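PDB 4US5: luciferase-like monooxygenase, which probably catalyses a flavin-dependent monooxygenation, incorporating oxygen into a substrate. Local coordinates for residues Arg145-Pro150 with Phe156-Arg161; Ala167-Gly172 with Ser218-Leu223; Leu245-Met250 with Asp274-Glu279. One frame throughout, in Å; residues are numbered along the deposited sequence.

Interaction 1: Arg145-Pro150 with Phe156-Arg161; sequences RAYLDP and FTVSPR. With NA (sodium ion), chain I.
A small apolar contact, with no hydrogen bond across it, lays Tyr147 against Phe156 and Val158 at the periphery of the fold, where the chain leaves helix 134-147 and doubles back before strand 167-172, beside the second subunit. The first side-chain bond of Val158 points toward the other segment. Val158 CG2 lies 3.5 Å from the backbone O of Tyr147, and CB and CG1 of Val158 also lie near that oxygen. Val158 CG2 also meets the phenol ring at a slant, 4.2 Å from Tyr147 CD1. One atom further along the ring, Tyr147 CE1 meets Phe156 CZ at 4.0 Å. Phe156 carries CG between its own backbone N and carbonyl carbon (chi1 54°), the crowded position, and this swings the far end of the ring toward the tyrosine; the two aromatic side chains cross obliquely. Tyr147 is also packed against Leu88 and Ala91 of helix 87-100 and against Ala122 of the second subunit. The turn behind it is tied by Asp149 N to Ala146 O, 3.1 Å, and by Ser152 OG, hydrogen-bonded to the carbonyls of Ala146 and Asp149. Just past Val158, ahead of the cis peptide to Pro160, Ser159 OG binds a sodium ion at 2.7 Å. The backbone carbonyls of His48, Glu51 and Asn54 of the second subunit bind the same ion, so the loop takes part in a metal bridge between subunits. The chemistry therefore divides along the loop: van der Waals packing joins Tyr147 to Val158 and Phe156, which fixes no direction, whereas the directional bonds are the hydrogen bonds of the neighbouring turn, and the sodium ion adds an electrostatic tie to the second subunit.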
loop_
_atom_site.group_PDB
_atom_site.type_symbol
_atom_site.label_atom_id
_atom_site.label_comp_id
_atom_site.label_asym_id
_atom_site.label_seq_id
_atom_site.Cartn_x
_atom_site.Cartn_y
_atom_site.Cartn_z
ATOM N N ARG B 145 8.779 13.057 10.446
ATOM C CA ARG B 145 8.015 13.632 11.568
ATOM C C ARG B 145 7.478 15.017 11.190
ATOM O O ARG B 145 6.332 15.330 11.487
ATOM C CB ARG B 145 8.913 13.640 12.830
ATOM C CG ARG B 145 8.307 13.918 14.180
ATOM C CD ARG B 145 9.455 13.942 15.200
ATOM N NE ARG B 145 9.233 13.067 16.333
ATOM C CZ ARG B 145 10.152 12.816 17.269
ATOM N NH1 ARG B 145 11.354 13.359 17.196
ATOM N NH2 ARG B 145 9.853 12.025 18.284
ATOM N N ALA B 146 8.266 15.801 10.459
ATOM C CA ALA B 146 7.847 17.114 10.000
ATOM C C ALA B 146 6.721 17.017 8.976
ATOM O O ALA B 146 5.763 17.777 9.018
ATOM C CB ALA B 146 9.027 17.883 9.407
ATOM N N TYR B 147 6.807 16.054 8.062
ATOM C CA TYR B 147 5.717 15.889 7.095
ATOM C C TYR B 147 4.433 15.450 7.770
ATOM O O TYR B 147 3.341 15.801 7.333
ATOM C CB TYR B 147 6.103 14.905 6.006
ATOM C CG TYR B 147 7.086 15.444 4.989
ATOM C CD1 TYR B 147 6.859 16.646 4.340
ATOM C CD2 TYR B 147 8.190 14.714 4.636
ATOM C CE1 TYR B 147 7.723 17.098 3.367
ATOM C CE2 TYR B 147 9.072 15.159 3.689
ATOM C CZ TYR B 147 8.841 16.357 3.068
ATOM O OH TYR B 147 9.694 16.774 2.130
ATOM N N LEU B 148 4.547 14.704 8.845
ATOM C CA LEU B 148 3.389 14.269 9.607
ATOM C C LEU B 148 2.820 15.365 10.538
ATOM O O LEU B 148 1.812 15.158 11.180
ATOM C CB LEU B 148 3.715 12.998 10.421
ATOM C CG LEU B 148 3.959 11.757 9.543
ATOM C CD1 LEU B 148 4.527 10.624 10.373
ATOM C CD2 LEU B 148 2.651 11.320 8.874
ATOM N N ASP B 149 3.496 16.504 10.619
ATOM C CA ASP B 149 2.997 17.655 11.424
ATOM C C ASP B 149 2.427 18.691 10.487
ATOM O O ASP B 149 3.176 19.377 9.773
ATOM C CB ASP B 149 4.156 18.264 12.240
ATOM C CG ASP B 149 3.746 19.513 13.025
ATOM O OD1 ASP B 149 2.542 19.863 13.049
ATOM O OD2 ASP B 149 4.639 20.132 13.622
ATOM N N PRO B 150 1.089 18.807 10.442
ATOM C CA PRO B 150 0.484 19.718 9.460
ATOM C C PRO B 150 0.726 21.224 9.747
ATOM O O PRO B 150 0.412 22.071 8.900
ATOM C CB PRO B 150 -1.001 19.375 9.537
ATOM C CG PRO B 150 -1.208 18.875 10.913
ATOM C CD PRO B 150 0.084 18.209 11.338
ATOM N N PHE B 156 3.390 23.161 1.025
ATOM C CA PHE B 156 2.305 22.351 0.472
ATOM C C PHE B 156 1.716 21.462 1.555
ATOM O O PHE B 156 2.325 21.286 2.609
ATOM C CB PHE B 156 2.809 21.523 -0.724
ATOM C CG PHE B 156 4.025 20.676 -0.417
ATOM C CD1 PHE B 156 3.898 19.504 0.303
ATOM C CD2 PHE B 156 5.297 21.055 -0.847
ATOM C CE1 PHE B 156 5.002 18.735 0.597
ATOM C CE2 PHE B 156 6.415 20.286 -0.556
ATOM C CZ PHE B 156 6.262 19.108 0.173
ATOM N N THR B 157 0.548 20.895 1.288
ATOM C CA THR B 157 -0.108 19.975 2.233
ATOM C C THR B 157 0.264 18.515 1.985
ATOM O O THR B 157 0.564 18.106 0.860
ATOM C CB THR B 157 -1.639 20.119 2.178
ATOM O OG1 THR B 157 -2.123 19.769 0.865
ATOM C CG2 THR B 157 -2.037 21.563 2.520
ATOM N N VAL B 158 0.221 17.725 3.044
ATOM C CA VAL B 158 0.470 16.312 2.960
ATOM C C VAL B 158 -0.881 15.603 2.996
ATOM O O VAL B 158 -1.508 15.467 4.061
ATOM C CB VAL B 158 1.387 15.851 4.103
ATOM C CG1 VAL B 158 1.632 14.365 4.022
ATOM C CG2 VAL B 158 2.720 16.616 4.030
ATOM N N SER B 159 -1.333 15.166 1.830
ATOM C CA SER B 159 -2.608 14.496 1.714
ATOM C C SER B 159 -2.552 13.068 2.176
ATOM O O SER B 159 -1.511 12.419 2.100
ATOM C CB SER B 159 -3.059 14.443 0.261
ATOM O OG SER B 159 -3.041 15.690 -0.339
ATOM N N PRO B 160 -3.669 12.537 2.649
ATOM C CA PRO B 160 -4.890 13.202 3.033
ATOM C C PRO B 160 -4.762 13.734 4.450
ATOM O O PRO B 160 -4.308 12.998 5.342
ATOM C CB PRO B 160 -5.932 12.100 2.970
ATOM C CG PRO B 160 -5.173 10.822 3.138
ATOM C CD PRO B 160 -3.769 11.062 2.750
ATOM N N ARG B 161 -5.170 14.978 4.664
ATOM C CA ARG B 161 -5.175 15.570 6.005
ATOM C C ARG B 161 -6.327 15.061 6.837
ATOM O O ARG B 161 -7.459 15.034 6.383
ATOM C CB ARG B 161 -5.299 17.103 5.910
ATOM C CG ARG B 161 -4.232 17.773 5.070
ATOM C CD ARG B 161 -4.326 19.310 5.105
ATOM N NE ARG B 161 -5.629 19.797 4.676
ATOM C CZ ARG B 161 -5.945 21.080 4.533
ATOM N NH1 ARG B 161 -5.055 22.037 4.778
ATOM N NH2 ARG B 161 -7.169 21.410 4.131
HETATM NA NA NA I . -4.109 15.120 -2.761
#

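Interaction 2: Ala167-Gly172 with Ser218-Leu223; sequences ALWLLG and SPRPIL. With EPE (4-(2-hydroxyethyl)-1-piperazine ethanesulfonic acid), chain S.
Inside the TIM barrel, at the end where its parallel strands begin, Trp169 of strand 167-172 reaches across to Ile222 of strand 221-229 and to nearby Arg220. The packing is tight: Ile222 CD1 sits 3.3 Å from Trp169 CZ3, and about as close to CH2. Arg220 bends its chain at chi2 (-85°) and chi3 so that the guanidinium lies with one face toward Trp169 CH2, the two planes 82° apart. Both residues then point their N-H groups at one sulfonate, that of a buffer molecule probably taken up from the crystallisation liquor. Trp169 NE1 donates to O2S in the plane of the indole, 3.0 Å away. Arg220 grips two further oxygens, NH1 on O1S and NH2 on O3S, the latter bond nearly straight (N-H...O 170°). Arg42 and Asp103 also bond the ligand, and Arg220 NE forms a salt bridge with Glu308, which gives the guanidinium a second anchor. Strand 188-191 lies between the two strands in the sheet, strand 42-45 adds Trp44 edge-to-face with Trp169, and helix 199-209 packs on Pro221.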
loop_
_atom_site.group_PDB
_atom_site.type_symbol
_atom_site.label_atom_id
_atom_site.label_comp_id
_atom_site.label_asym_id
_atom_site.label_seq_id
_atom_site.Cartn_x
_atom_site.Cartn_y
_atom_site.Cartn_z
ATOM N N ALA B 167 1.292 6.425 14.563
ATOM C CA ALA B 167 2.259 6.447 15.646
ATOM C C ALA B 167 3.642 6.007 15.139
ATOM O O ALA B 167 3.826 4.858 14.712
ATOM C CB ALA B 167 1.792 5.538 16.772
ATOM N N LEU B 168 4.623 6.897 15.276
ATOM C CA LEU B 168 6.003 6.624 14.864
ATOM C C LEU B 168 6.739 5.751 15.878
ATOM O O LEU B 168 6.803 6.096 17.080
ATOM C CB LEU B 168 6.784 7.925 14.743
ATOM C CG LEU B 168 6.770 8.671 13.410
ATOM C CD1 LEU B 168 7.640 9.921 13.490
ATOM C CD2 LEU B 168 7.238 7.793 12.235
ATOM N N TRP B 169 7.359 4.677 15.410
ATOM C CA TRP B 169 8.196 3.803 16.225
ATOM C C TRP B 169 9.537 3.597 15.532
ATOM O O TRP B 169 9.604 3.495 14.293
ATOM C CB TRP B 169 7.547 2.416 16.418
ATOM C CG TRP B 169 6.458 2.367 17.421
ATOM C CD1 TRP B 169 5.173 2.831 17.253
ATOM C CD2 TRP B 169 6.512 1.836 18.746
ATOM N NE1 TRP B 169 4.449 2.626 18.369
ATOM C CE2 TRP B 169 5.233 1.996 19.305
ATOM C CE3 TRP B 169 7.523 1.276 19.532
ATOM C CZ2 TRP B 169 4.940 1.613 20.591
ATOM C CZ3 TRP B 169 7.210 0.860 20.791
ATOM C CH2 TRP B 169 5.938 1.056 21.329
ATOM N N LEU B 170 10.604 3.487 16.314
ATOM C CA LEU B 170 11.907 3.131 15.761
ATOM C C LEU B 170 12.243 1.714 16.174
ATOM O O LEU B 170 12.171 1.364 17.359
ATOM C CB LEU B 170 12.997 4.072 16.252
ATOM C CG LEU B 170 14.377 3.808 15.687
ATOM C CD1 LEU B 170 14.354 3.836 14.160
ATOM C CD2 LEU B 170 15.374 4.851 16.188
ATOM N N LEU B 171 12.593 0.910 15.183
ATOM C CA LEU B 171 13.036 -0.454 15.409
ATOM C C LEU B 171 14.526 -0.468 15.291
ATOM O O LEU B 171 15.089 0.091 14.337
ATOM C CB LEU B 171 12.453 -1.415 14.366
ATOM C CG LEU B 171 11.007 -1.845 14.605
ATOM C CD1 LEU B 171 10.016 -0.680 14.385
ATOM C CD2 LEU B 171 10.683 -2.997 13.695
ATOM N N GLY B 172 15.176 -1.130 16.232
ATOM C CA GLY B 172 16.654 -1.269 16.150
ATOM C C GLY B 172 17.171 -2.598 16.633
ATOM O O GLY B 172 16.443 -3.394 17.286
ATOM N N SER B 218 7.566 9.667 28.291
ATOM C CA SER B 218 8.398 8.652 28.964
ATOM C C SER B 218 8.834 7.552 27.956
ATOM O O SER B 218 8.214 7.418 26.877
ATOM C CB SER B 218 7.617 8.059 30.130
ATOM O OG SER B 218 6.364 7.599 29.688
ATOM N N PRO B 219 9.899 6.797 28.274
ATOM C CA PRO B 219 10.333 5.716 27.377
ATOM C C PRO B 219 9.195 4.745 27.105
ATOM O O PRO B 219 8.384 4.475 27.983
ATOM C CB PRO B 219 11.459 5.032 28.161
ATOM C CG PRO B 219 11.924 6.058 29.152
ATOM C CD PRO B 219 10.720 6.862 29.498
ATOM N N ARG B 220 9.116 4.245 25.875
ATOM C CA ARG B 220 8.115 3.258 25.513
ATOM C C ARG B 220 8.834 2.086 24.815
ATOM O O ARG B 220 8.927 2.057 23.613
ATOM C CB ARG B 220 7.083 3.886 24.584
ATOM C CG ARG B 220 6.317 5.048 25.216
ATOM C CD ARG B 220 5.110 4.599 26.049
ATOM N NE ARG B 220 4.432 3.445 25.458
ATOM C CZ ARG B 220 3.643 3.505 24.385
ATOM N NH1 ARG B 220 3.437 4.658 23.762
ATOM N NH2 ARG B 220 3.059 2.397 23.923
ATOM N N PRO B 221 9.400 1.164 25.601
ATOM C CA PRO B 221 10.181 0.079 25.046
ATOM C C PRO B 221 9.356 -1.181 24.741
ATOM O O PRO B 221 8.568 -1.645 25.579
ATOM C CB PRO B 221 11.238 -0.194 26.149
ATOM C CG PRO B 221 10.850 0.630 27.342
ATOM C CD PRO B 221 9.492 1.187 27.074
ATOM N N ILE B 222 9.608 -1.753 23.570
ATOM C CA ILE B 222 9.126 -3.069 23.193
ATOM C C ILE B 222 10.352 -3.954 22.966
ATOM O O ILE B 222 11.348 -3.502 22.388
ATOM C CB ILE B 222 8.313 -2.983 21.862
ATOM C CG1 ILE B 222 6.955 -2.359 22.153
ATOM C CG2 ILE B 222 8.160 -4.347 21.213
ATOM C CD1 ILE B 222 6.053 -2.241 20.932
ATOM N N LEU B 223 10.266 -5.211 23.367
ATOM C CA LEU B 223 11.280 -6.185 23.053
ATOM C C LEU B 223 10.756 -7.178 22.001
ATOM O O LEU B 223 9.761 -7.855 22.252
ATOM C CB LEU B 223 11.645 -6.939 24.318
ATOM C CG LEU B 223 12.911 -7.768 24.326
ATOM C CD1 LEU B 223 14.130 -6.900 24.077
ATOM C CD2 LEU B 223 13.021 -8.499 25.650
HETATM N N1 EPE S . -1.453 6.462 20.103
HETATM C C2 EPE S . -1.604 7.717 19.348
HETATM C C3 EPE S . -2.501 8.687 20.126
HETATM N N4 EPE S . -3.777 7.994 20.341
HETATM C C5 EPE S . -3.848 6.526 20.439
HETATM C C6 EPE S . -2.528 5.971 20.963
HETATM C C7 EPE S . -5.039 8.753 20.464
HETATM C C8 EPE S . -4.801 10.042 21.228
HETATM O O8 EPE S . -4.433 11.054 20.292
HETATM C C9 EPE S . -0.184 5.720 19.901
HETATM C C10 EPE S . -0.269 4.377 20.580
HETATM S S EPE S . 1.222 3.619 20.648
HETATM O O1S EPE S . 2.234 4.619 21.056
HETATM O O2S EPE S . 1.566 3.003 19.252
HETATM O O3S EPE S . 1.057 2.635 21.735
#

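Interaction 3: Leu245-Met250 with Asp274-Glu279; sequences LFHRRM and DPLAEE
Leu276 sets a methyl squarely on the imidazole of His247, joining helix 233-251 to the loop that follows helix 261-268. Leu276 CD2 stands 3.7 Å from the centroid of the His247 ring and only 6° off its normal, a CH-pi contact with all five ring atoms at similar range. Leu276 gets there with CG anti to its carbonyl carbon (chi1 -60°) and an extended chi2, its second methyl, CD1, settling beside His247 ND1 at 4.0 Å. His247 answers with a chi1 of -93°, well away from a staggered value, which turns the ring face to the leucine. His243 and Tyr286 also meet this ring. With an alanine in place of His247, Leu276 CD2 would probably lose the ring face it rests on, and a gap would open between helix and loop. Pro275 fills the next place along the helix: its CG touches the backbone O of His247 at 3.7 Å, while CD lies over the CA of Arg248. Arg248 itself runs past the contact, its NE, NH1 and NH2 bonded to the carbonyls of Pro273, Glu267 and Lys270, so three backbone oxygens accept its hydrogen bonds. Within the loop, Glu278 folds back and its OE2 takes the N-H of Asp274 at 2.9 Å. Asp274 OD1 in turn accepts from Ala277 N, 3.2 Å away and well above the carboxylate plane, and OD2 makes a salt bridge with Arg244. The arrangement is an Asx motif at the head of a helix-like turn whose own backbone bonds are weak, docked by its proline and leucine against one side of a barrel helix.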
loop_
_atom_site.group_PDB
_atom_site.type_symbol
_atom_site.label_atom_id
_atom_site.label_comp_id
_atom_site.label_asym_id
_atom_site.label_seq_id
_atom_site.Cartn_x
_atom_site.Cartn_y
_atom_site.Cartn_z
ATOM N N LEU B 245 17.515 -25.880 11.678
ATOM C CA LEU B 245 18.005 -26.367 10.357
ATOM C C LEU B 245 18.132 -25.220 9.380
ATOM O O LEU B 245 19.067 -25.181 8.596
ATOM C CB LEU B 245 17.078 -27.436 9.791
ATOM C CG LEU B 245 17.443 -27.998 8.400
ATOM C CD1 LEU B 245 18.853 -28.559 8.411
ATOM C CD2 LEU B 245 16.441 -29.057 7.968
ATOM N N PHE B 246 17.222 -24.237 9.474
ATOM C CA PHE B 246 17.332 -23.058 8.614
ATOM C C PHE B 246 18.659 -22.382 8.874
ATOM O O PHE B 246 19.365 -21.999 7.939
ATOM C CB PHE B 246 16.149 -22.084 8.841
ATOM C CG PHE B 246 16.148 -20.881 7.924
ATOM C CD1 PHE B 246 15.726 -20.978 6.617
ATOM C CD2 PHE B 246 16.580 -19.648 8.399
ATOM C CE1 PHE B 246 15.733 -19.877 5.770
ATOM C CE2 PHE B 246 16.591 -18.532 7.573
ATOM C CZ PHE B 246 16.152 -18.639 6.259
ATOM N N HIS B 247 19.069 -22.308 10.134
ATOM C CA HIS B 247 20.367 -21.705 10.426
ATOM C C HIS B 247 21.560 -22.532 9.942
ATOM O O HIS B 247 22.535 -21.976 9.491
ATOM C CB HIS B 247 20.543 -21.420 11.914
ATOM C CG HIS B 247 20.130 -20.049 12.296
ATOM N ND1 HIS B 247 18.809 -19.710 12.484
ATOM C CD2 HIS B 247 20.842 -18.911 12.463
ATOM C CE1 HIS B 247 18.724 -18.424 12.757
ATOM N NE2 HIS B 247 19.949 -17.928 12.797
ATOM N N ARG B 248 21.492 -23.846 10.118
ATOM C CA ARG B 248 22.565 -24.735 9.620
ATOM C C ARG B 248 22.732 -24.490 8.137
ATOM O O ARG B 248 23.853 -24.312 7.639
ATOM C CB ARG B 248 22.230 -26.214 9.873
ATOM C CG ARG B 248 23.142 -27.171 9.111
ATOM C CD ARG B 248 22.784 -28.628 9.343
ATOM N NE ARG B 248 23.231 -29.114 10.650
ATOM C CZ ARG B 248 23.055 -30.358 11.081
ATOM N NH1 ARG B 248 22.460 -31.260 10.317
ATOM N NH2 ARG B 248 23.503 -30.712 12.265
ATOM N N ARG B 249 21.603 -24.475 7.435
ATOM C CA ARG B 249 21.618 -24.374 5.994
ATOM C C ARG B 249 22.139 -23.030 5.537
ATOM O O ARG B 249 22.967 -22.956 4.658
ATOM C CB ARG B 249 20.209 -24.600 5.436
ATOM C CG ARG B 249 19.765 -26.041 5.447
ATOM C CD ARG B 249 18.362 -26.109 4.877
ATOM N NE ARG B 249 17.854 -27.449 4.728
ATOM C CZ ARG B 249 16.654 -27.721 4.228
ATOM N NH1 ARG B 249 15.806 -26.721 3.922
ATOM N NH2 ARG B 249 16.265 -28.963 4.099
HETATM N N MSE B 250 21.684 -21.965 6.182
HETATM C CA MSE B 250 22.149 -20.629 5.811
HETATM C C MSE B 250 23.639 -20.491 6.061
HETATM O O MSE B 250 24.336 -19.832 5.287
HETATM C CB MSE B 250 21.389 -19.540 6.561
HETATM C CG MSE B 250 19.898 -19.485 6.189
HETATM SE SE MSE B 250 19.588 -18.806 4.363
HETATM C CE MSE B 250 19.903 -16.866 4.656
ATOM N N ASP B 274 25.700 -26.313 13.911
ATOM C CA ASP B 274 24.541 -25.898 14.700
ATOM C C ASP B 274 24.883 -24.522 15.287
ATOM O O ASP B 274 25.247 -24.417 16.466
ATOM C CB ASP B 274 24.244 -26.938 15.775
ATOM C CG ASP B 274 22.883 -26.748 16.421
ATOM O OD1 ASP B 274 22.325 -25.629 16.341
ATOM O OD2 ASP B 274 22.377 -27.722 16.992
ATOM N N PRO B 275 24.846 -23.479 14.442
ATOM C CA PRO B 275 25.168 -22.128 14.871
ATOM C C PRO B 275 24.409 -21.708 16.129
ATOM O O PRO B 275 24.986 -21.038 16.979
ATOM C CB PRO B 275 24.730 -21.251 13.692
ATOM C CG PRO B 275 24.694 -22.149 12.527
ATOM C CD PRO B 275 24.392 -23.517 13.037
ATOM N N LEU B 276 23.159 -22.129 16.272
ATOM C CA LEU B 276 22.372 -21.708 17.433
ATOM C C LEU B 276 22.877 -22.369 18.739
ATOM O O LEU B 276 22.796 -21.776 19.817
ATOM C CB LEU B 276 20.900 -22.012 17.230
ATOM C CG LEU B 276 20.272 -21.336 16.021
ATOM C CD1 LEU B 276 18.827 -21.763 15.882
ATOM C CD2 LEU B 276 20.402 -19.820 16.129
ATOM N N ALA B 277 23.380 -23.583 18.633
ATOM C CA ALA B 277 23.933 -24.290 19.805
ATOM C C ALA B 277 25.318 -23.750 20.170
ATOM O O ALA B 277 25.738 -23.861 21.304
ATOM C CB ALA B 277 24.013 -25.783 19.526
ATOM N N GLU B 278 26.030 -23.208 19.186
ATOM C CA GLU B 278 27.459 -22.866 19.315
ATOM C C GLU B 278 27.651 -21.432 19.831
ATOM O O GLU B 278 28.781 -20.973 19.970
ATOM C CB GLU B 278 28.199 -23.046 17.947
ATOM C CG GLU B 278 28.218 -24.489 17.418
ATOM C CD GLU B 278 28.297 -24.620 15.879
ATOM O OE1 GLU B 278 28.544 -23.606 15.191
ATOM O OE2 GLU B 278 28.097 -25.761 15.354
ATOM N N GLU B 279 26.554 -20.714 20.096
ATOM C CA GLU B 279 26.660 -19.348 20.556
ATOM C C GLU B 279 26.027 -19.281 21.932
ATOM O O GLU B 279 25.294 -20.181 22.328
ATOM C CB GLU B 279 25.985 -18.377 19.579
ATOM C CG GLU B 279 24.515 -18.700 19.351
ATOM C CD GLU B 279 23.823 -17.722 18.410
ATOM O OE1 GLU B 279 24.506 -16.905 17.766
ATOM O OE2 GLU B 279 22.577 -17.775 18.331
#

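The three contacts follow one another along the chain, none nesting in or crossing another. Interaction 1 comes first and closes a short loop of five residues after helix 134-147. The chain then enters strand 167-172, and interaction 2 closes a longer excursion through helix 175-184, strand 188-191 and helix 199-209, joining two strands across the barrel interior. These two touch, through Arg145 CB and Leu168 CD1 at 4.0 Å. Strand 221-229 leads into helix 233-251, where interaction 3 closes a loop containing helix 261-268. It lies across the chain's centre from interaction 1, their centres about 46 Å apart. Between them they tie the loop after helix 134-147, the barrel interior, and helix 233-251 with the loop after helix 261-268.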